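Local coordinates for diacylglycerol lipase (Aspergillus oryzae, PDB 5XK2), which hydrolyses mono- and diacylglycerols, probably by the serine-hydrolase mechanism of the class 3 lipases, at the interface of chains A and B. Coordinates in Å, arbitrary orientation; residue numbers count along the deposited sequence, not the author numbering. Chains: chain A/B, Diacylglycerol lipase.

The interface of chains A and B. Residues chain A 262-263; chain B 98, 101, 103, 211, 213, 216.
Water 1 links the backbone carbonyls of A:Leu263 and B:Val98, lying 2.7 Å from O of A:Leu263 and 2.6 Å from O of B:Val98. Both carbonyl oxygens are acceptors, so the water very likely offers a hydrogen to each and ties the chains together at the border of an apolar patch. The subunits are class 3 lipases of the alpha/beta-hydrolase fold, and they meet about a two-fold axis that generates a twin of this patch; whether the dimer also forms in solution the structure alone does not show.

A:Leu263, near the start of the 3-10 helix 262-269, is the knob, with 120 Å² of its surface hidden by chain B. Its CG stands anti to the backbone N and beside the carbonyl carbon (chi1 -164°), which sets the two methyls among B:Phe103, B:Leu211, B:Leu213 and B:Met216. The CD2 methyl meets B:Leu213 tip to tip, 3.5 Å from its CD1, a tight fit for two methyl groups. CE of B:Met216, at the end of an extended side chain, lies 3.8 Å from the same CD2. The other branch, CD1, comes to the edge of the B:Phe103 ring, in the ring plane and 3.8 Å from CE2, while the two side chains run past each other in opposite directions. CE of B:Met216 also lies at that ring edge, so leucine and methionine methyls share the rim of the phenylalanine.

B:Leu211 lies obliquely across the side chains of both leucines and uses a different branch for each. Its CD2 packs 3.9 Å from CD2 of A:Leu263, and its CD1 sits at the same distance, 3.9 Å, from CD2 of A:Leu262. With CG anti to its carbonyl carbon (chi1 -66°) and an extended second torsion, B:Leu211 spans the neighbouring pair. On the A:Leu262 backbone, CG2 of B:Val98 rests near the carbonyl O.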
loop_
_atom_site.group_PDB
_atom_site.type_symbol
_atom_site.label_atom_id
_atom_site.label_comp_id
_atom_site.label_asym_id
_atom_site.label_seq_id
_atom_site.Cartn_x
_atom_site.Cartn_y
_atom_site.Cartn_z
ATOM N N LEU A 262 -2.865 -1.008 9.797
ATOM C CA LEU A 262 -2.035 -0.467 8.728
ATOM C C LEU A 262 -0.630 -0.116 9.225
ATOM O O LEU A 262 0.363 -0.334 8.514
ATOM C CB LEU A 262 -2.708 0.773 8.120
ATOM C CG LEU A 262 -1.883 1.585 7.117
ATOM C CD1 LEU A 262 -1.526 0.734 5.910
ATOM C CD2 LEU A 262 -2.705 2.773 6.671
ATOM N N LEU A 263 -0.534 0.400 10.444
ATOM C CA LEU A 263 0.770 0.828 10.947
ATOM C C LEU A 263 1.626 -0.356 11.380
ATOM O O LEU A 263 2.815 -0.200 11.640
ATOM C CB LEU A 263 0.616 1.820 12.107
ATOM C CG LEU A 263 1.897 2.598 12.431
ATOM C CD1 LEU A 263 2.442 3.359 11.224
ATOM C CD2 LEU A 263 1.646 3.541 13.595
ATOM N N VAL B 98 4.345 3.994 5.317
ATOM C CA VAL B 98 4.263 3.455 6.671
ATOM C C VAL B 98 5.275 2.375 7.068
ATOM O O VAL B 98 5.389 2.085 8.261
ATOM C CB VAL B 98 2.859 2.858 6.945
ATOM C CG1 VAL B 98 1.773 3.900 6.707
ATOM C CG2 VAL B 98 2.624 1.627 6.076
ATOM N N ALA B 101 7.557 2.765 9.942
ATOM C CA ALA B 101 6.773 2.926 11.171
ATOM C C ALA B 101 7.293 4.069 12.045
ATOM O O ALA B 101 7.057 4.099 13.253
ATOM C CB ALA B 101 6.755 1.619 11.965
ATOM N N PHE B 103 7.813 8.492 12.115
ATOM C CA PHE B 103 7.436 9.775 11.512
ATOM C C PHE B 103 8.071 10.953 12.248
ATOM O O PHE B 103 7.395 11.657 13.007
ATOM C CB PHE B 103 5.914 9.961 11.518
ATOM C CG PHE B 103 5.162 8.921 10.731
ATOM C CD1 PHE B 103 4.956 9.075 9.369
ATOM C CD2 PHE B 103 4.647 7.801 11.363
ATOM C CE1 PHE B 103 4.250 8.108 8.641
ATOM C CE2 PHE B 103 3.946 6.840 10.648
ATOM C CZ PHE B 103 3.745 6.995 9.291
ATOM N N LEU B 211 -3.076 8.749 10.964
ATOM C CA LEU B 211 -1.616 8.683 10.963
ATOM C C LEU B 211 -1.001 10.039 10.627
ATOM O O LEU B 211 -1.575 10.800 9.855
ATOM C CB LEU B 211 -1.122 7.640 9.955
ATOM C CG LEU B 211 -1.466 6.169 10.249
ATOM C CD1 LEU B 211 -1.015 5.309 9.086
ATOM C CD2 LEU B 211 -0.810 5.703 11.536
ATOM N N LEU B 213 0.450 8.782 14.507
ATOM C CA LEU B 213 -0.313 8.590 15.734
ATOM C C LEU B 213 -0.294 9.779 16.699
ATOM O O LEU B 213 0.641 10.573 16.715
ATOM C CB LEU B 213 0.207 7.359 16.483
ATOM C CG LEU B 213 0.259 6.028 15.742
ATOM C CD1 LEU B 213 0.821 4.958 16.674
ATOM C CD2 LEU B 213 -1.123 5.649 15.258
ATOM N N MET B 216 2.728 9.834 18.717
ATOM C CA MET B 216 3.924 10.322 18.053
ATOM C C MET B 216 4.017 11.845 18.099
ATOM O O MET B 216 4.892 12.437 17.448
ATOM C CB MET B 216 3.973 9.827 16.604
ATOM C CG MET B 216 4.139 8.311 16.480
ATOM S SD MET B 216 3.785 7.739 14.798
ATOM C CE MET B 216 4.229 6.004 14.898
HETATM O O HOH W 1 4.538 0.002 9.588
#